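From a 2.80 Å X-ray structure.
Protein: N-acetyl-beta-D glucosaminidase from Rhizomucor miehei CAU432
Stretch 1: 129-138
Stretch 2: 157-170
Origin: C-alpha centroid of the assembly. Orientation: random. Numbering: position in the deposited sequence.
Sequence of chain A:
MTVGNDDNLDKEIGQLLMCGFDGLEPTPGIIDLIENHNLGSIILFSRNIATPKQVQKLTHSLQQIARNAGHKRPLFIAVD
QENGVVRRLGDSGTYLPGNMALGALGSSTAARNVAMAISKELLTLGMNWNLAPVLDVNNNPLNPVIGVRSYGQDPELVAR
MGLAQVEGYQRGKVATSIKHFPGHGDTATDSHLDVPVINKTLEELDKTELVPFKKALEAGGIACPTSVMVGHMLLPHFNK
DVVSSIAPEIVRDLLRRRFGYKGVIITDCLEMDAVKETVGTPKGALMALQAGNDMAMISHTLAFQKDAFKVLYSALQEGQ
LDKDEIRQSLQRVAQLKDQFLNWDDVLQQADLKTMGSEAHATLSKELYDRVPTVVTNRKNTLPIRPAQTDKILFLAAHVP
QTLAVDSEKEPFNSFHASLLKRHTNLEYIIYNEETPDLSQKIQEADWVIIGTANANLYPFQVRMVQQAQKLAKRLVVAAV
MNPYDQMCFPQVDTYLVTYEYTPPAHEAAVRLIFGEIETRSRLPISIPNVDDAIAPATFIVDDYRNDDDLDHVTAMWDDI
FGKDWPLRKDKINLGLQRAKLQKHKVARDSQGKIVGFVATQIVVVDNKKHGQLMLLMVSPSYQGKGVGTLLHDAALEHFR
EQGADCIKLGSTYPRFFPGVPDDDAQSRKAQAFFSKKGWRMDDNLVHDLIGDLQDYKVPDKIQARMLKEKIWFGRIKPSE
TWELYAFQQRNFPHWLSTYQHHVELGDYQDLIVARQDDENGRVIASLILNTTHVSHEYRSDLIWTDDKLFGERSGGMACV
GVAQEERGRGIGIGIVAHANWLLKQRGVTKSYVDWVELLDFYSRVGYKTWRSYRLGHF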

# COMPACT_ATOMS: atom_id res chain seq x y z
N TRP A 129 13.89 14.96 -25.42
CA TRP A 129 13.35 15.30 -24.11
C TRP A 129 11.88 15.67 -24.26
O TRP A 129 11.55 16.77 -24.71
CB TRP A 129 14.11 16.48 -23.48
CG TRP A 129 13.77 16.74 -22.02
CD1 TRP A 129 12.65 16.33 -21.34
CD2 TRP A 129 14.55 17.49 -21.08
NE1 TRP A 129 12.70 16.76 -20.04
CE2 TRP A 129 13.85 17.48 -19.86
CE3 TRP A 129 15.76 18.17 -21.16
CZ2 TRP A 129 14.33 18.12 -18.72
CZ3 TRP A 129 16.25 18.81 -20.03
CH2 TRP A 129 15.53 18.78 -18.83
N ASN A 130 10.99 14.76 -23.88
CA ASN A 130 9.58 15.06 -23.86
C ASN A 130 9.18 15.56 -22.48
O ASN A 130 9.41 14.89 -21.47
CB ASN A 130 8.77 13.82 -24.25
CG ASN A 130 7.31 14.14 -24.53
OD1 ASN A 130 6.87 15.28 -24.41
ND2 ASN A 130 6.55 13.11 -24.92
N LEU A 131 8.59 16.75 -22.43
CA LEU A 131 8.10 17.33 -21.18
C LEU A 131 6.78 16.65 -20.84
O LEU A 131 5.70 17.17 -21.10
CB LEU A 131 7.94 18.84 -21.30
CG LEU A 131 9.19 19.61 -21.72
CD1 LEU A 131 8.84 21.06 -22.02
CD2 LEU A 131 10.28 19.52 -20.66
N ALA A 132 6.89 15.46 -20.26
CA ALA A 132 5.76 14.60 -20.00
C ALA A 132 6.25 13.45 -19.13
O ALA A 132 7.45 13.22 -19.03
CB ALA A 132 5.18 14.09 -21.31
N PRO A 133 5.32 12.71 -18.49
CA PRO A 133 3.88 12.84 -18.56
C PRO A 133 3.33 13.77 -17.50
O PRO A 133 4.05 14.21 -16.60
CB PRO A 133 3.41 11.42 -18.27
CG PRO A 133 4.41 10.93 -17.28
CD PRO A 133 5.71 11.61 -17.60
N VAL A 134 2.04 14.07 -17.62
CA VAL A 134 1.30 14.81 -16.62
C VAL A 134 0.85 13.83 -15.54
O VAL A 134 0.22 12.82 -15.85
CB VAL A 134 0.08 15.51 -17.27
CG1 VAL A 134 -0.84 16.12 -16.22
CG2 VAL A 134 0.55 16.57 -18.25
N LEU A 135 1.21 14.11 -14.29
CA LEU A 135 0.75 13.30 -13.15
C LEU A 135 -0.25 14.06 -12.27
O LEU A 135 -0.54 13.64 -11.15
CB LEU A 135 1.95 12.86 -12.31
CG LEU A 135 3.06 12.08 -13.02
CD1 LEU A 135 3.98 11.46 -11.99
CD2 LEU A 135 2.51 10.99 -13.93
N ASP A 136 -0.78 15.17 -12.79
CA ASP A 136 -1.85 15.91 -12.11
C ASP A 136 -3.09 15.04 -12.05
O ASP A 136 -3.36 14.29 -12.98
CB ASP A 136 -2.18 17.20 -12.85
CG ASP A 136 -1.00 18.11 -13.01
OD1 ASP A 136 -0.18 18.25 -12.07
OD2 ASP A 136 -0.89 18.72 -14.10
N VAL A 137 -3.85 15.16 -10.96
CA VAL A 137 -5.01 14.29 -10.72
C VAL A 137 -6.30 15.09 -10.82
O VAL A 137 -6.52 16.04 -10.08
CB VAL A 137 -4.92 13.63 -9.33
CG1 VAL A 137 -6.08 12.66 -9.12
CG2 VAL A 137 -3.59 12.92 -9.16
N ASN A 138 -7.18 14.66 -11.73
CA ASN A 138 -8.37 15.44 -12.07
C ASN A 138 -9.62 15.11 -11.25
O ASN A 138 -10.56 14.46 -11.74
CB ASN A 138 -8.66 15.31 -13.56
CG ASN A 138 -9.05 16.62 -14.18
OD1 ASN A 138 -8.23 17.53 -14.24
ND2 ASN A 138 -10.29 16.73 -14.63
N LEU A 157 -4.60 5.30 -10.25
CA LEU A 157 -4.67 5.16 -11.70
C LEU A 157 -3.67 6.10 -12.40
O LEU A 157 -3.06 5.72 -13.39
CB LEU A 157 -6.09 5.42 -12.20
CG LEU A 157 -6.34 5.47 -13.71
CD1 LEU A 157 -5.77 4.28 -14.45
CD2 LEU A 157 -7.84 5.56 -13.98
N VAL A 158 -3.51 7.30 -11.87
CA VAL A 158 -2.57 8.26 -12.44
C VAL A 158 -1.13 7.77 -12.26
O VAL A 158 -0.30 7.94 -13.15
CB VAL A 158 -2.76 9.67 -11.82
CG1 VAL A 158 -1.66 10.62 -12.27
CG2 VAL A 158 -4.12 10.23 -12.19
N ALA A 159 -0.84 7.14 -11.13
CA ALA A 159 0.48 6.57 -10.87
C ALA A 159 0.77 5.43 -11.82
O ALA A 159 1.81 5.39 -12.48
CB ALA A 159 0.57 6.08 -9.44
N ARG A 160 -0.17 4.49 -11.87
CA ARG A 160 -0.09 3.31 -12.72
C ARG A 160 0.26 3.69 -14.15
O ARG A 160 1.21 3.15 -14.73
CB ARG A 160 -1.43 2.57 -12.69
CG ARG A 160 -1.38 1.12 -13.13
CD ARG A 160 -2.70 0.69 -13.75
NE ARG A 160 -3.85 1.08 -12.93
CZ ARG A 160 -5.10 1.16 -13.37
NH1 ARG A 160 -5.41 0.89 -14.64
NH2 ARG A 160 -6.06 1.54 -12.54
N MET A 161 -0.50 4.63 -14.71
CA MET A 161 -0.33 5.05 -16.10
C MET A 161 0.91 5.94 -16.26
O MET A 161 1.60 5.86 -17.27
CB MET A 161 -1.56 5.81 -16.59
CG MET A 161 -2.89 5.07 -16.49
SD MET A 161 -3.09 3.51 -17.38
CE MET A 161 -2.38 3.96 -18.94
N GLY A 162 1.17 6.78 -15.26
CA GLY A 162 2.32 7.68 -15.29
C GLY A 162 3.65 6.94 -15.39
O GLY A 162 4.42 7.17 -16.33
N LEU A 163 3.90 6.05 -14.43
CA LEU A 163 5.08 5.17 -14.45
C LEU A 163 5.28 4.53 -15.82
O LEU A 163 6.39 4.52 -16.35
CB LEU A 163 4.95 4.04 -13.43
CG LEU A 163 5.82 4.08 -12.17
CD1 LEU A 163 5.32 5.11 -11.17
CD2 LEU A 163 5.83 2.70 -11.54
N ALA A 164 4.20 3.99 -16.36
CA ALA A 164 4.25 3.25 -17.62
C ALA A 164 4.78 4.10 -18.75
O ALA A 164 5.55 3.61 -19.58
CB ALA A 164 2.86 2.73 -17.97
N GLN A 165 4.38 5.37 -18.79
CA GLN A 165 4.78 6.28 -19.86
C GLN A 165 6.20 6.79 -19.67
O GLN A 165 6.95 6.90 -20.63
CB GLN A 165 3.80 7.46 -19.97
CG GLN A 165 2.44 7.07 -20.54
CD GLN A 165 1.81 8.16 -21.39
OE1 GLN A 165 1.73 9.32 -20.97
NE2 GLN A 165 1.38 7.81 -22.59
N VAL A 166 6.56 7.11 -18.43
CA VAL A 166 7.94 7.45 -18.09
C VAL A 166 8.89 6.33 -18.53
O VAL A 166 9.93 6.59 -19.13
CB VAL A 166 8.11 7.72 -16.58
CG1 VAL A 166 9.58 7.82 -16.21
CG2 VAL A 166 7.36 8.99 -16.19
N GLU A 167 8.53 5.08 -18.23
CA GLU A 167 9.24 3.94 -18.77
C GLU A 167 9.27 4.04 -20.29
O GLU A 167 10.34 4.13 -20.89
CB GLU A 167 8.60 2.61 -18.32
CG GLU A 167 9.02 1.39 -19.15
CD GLU A 167 8.67 0.06 -18.52
OE1 GLU A 167 8.81 -0.98 -19.20
OE2 GLU A 167 8.25 0.03 -17.35
N GLY A 168 8.10 4.04 -20.90
CA GLY A 168 7.99 4.04 -22.36
C GLY A 168 8.85 5.08 -23.06
O GLY A 168 9.59 4.76 -23.99
N TYR A 169 8.76 6.33 -22.59
CA TYR A 169 9.51 7.42 -23.20
C TYR A 169 11.00 7.22 -23.05
O TYR A 169 11.74 7.30 -24.02
CB TYR A 169 9.13 8.77 -22.57
CG TYR A 169 7.75 9.29 -22.95
CD1 TYR A 169 7.37 9.41 -24.28
CD2 TYR A 169 6.85 9.69 -21.97
CE1 TYR A 169 6.11 9.89 -24.62
CE2 TYR A 169 5.59 10.17 -22.30
CZ TYR A 169 5.23 10.28 -23.63
OH TYR A 169 3.98 10.76 -23.95
N GLN A 170 11.43 6.93 -21.82
CA GLN A 170 12.86 6.79 -21.50
C GLN A 170 13.46 5.52 -22.07
O GLN A 170 14.66 5.43 -22.32
CB GLN A 170 13.07 6.85 -19.99
CG GLN A 170 12.65 8.19 -19.40
CD GLN A 170 12.93 8.29 -17.92
OE1 GLN A 170 13.08 7.29 -17.22
NE2 GLN A 170 13.00 9.51 -17.43

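Helix 157-170 packs against the extended segment 129-138 through van der Waals contact alone; no hydrogen bond crosses between them, and 434 Å² is buried, both sides summed. On the helix, V158, G162, Q165 and Y169 recur every three or four residues, with V166 beside Q165, which keeps one side of it in contact. V158, Q165 and Y169 point toward the segment; V166 is set sideways and G162 offers bare backbone.

Apolar side chains make several of the contacts. V158, chi1 t, packs against both L135 and V137, with CG1 4.2 Å from L135 CB and CG2 4.1 Å from V137 CG2. P133, which follows a cis peptide bond, places its ring on the helix, CD 3.4 Å from V166 CG2.

Carbon also meets oxygen in van der Waals contact: V158 CG1 lies 3.4 Å from the backbone O of L135, and P133 CB 3.8 Å from Q165 OE1.

The backbone is approached closely where L135 (m, t) points its CA-to-CB bond sideways, yet its CD2 reaches 3.6 Å from G162 CA. Glycine suits this place, since an ideal CB there would fall 2.4 Å from L135 CD2, a clash.

The Y169 ring receives N130 over one face, ND2 3.3 Å from Y169 CE1, while A132 CB approaches the ring obliquely, 4.1 Å from Y169 CE2. The polar ends of N130, Q165 and Y169 are hydrogen-bonded elsewhere in the structure, so their burial leaves them satisfied.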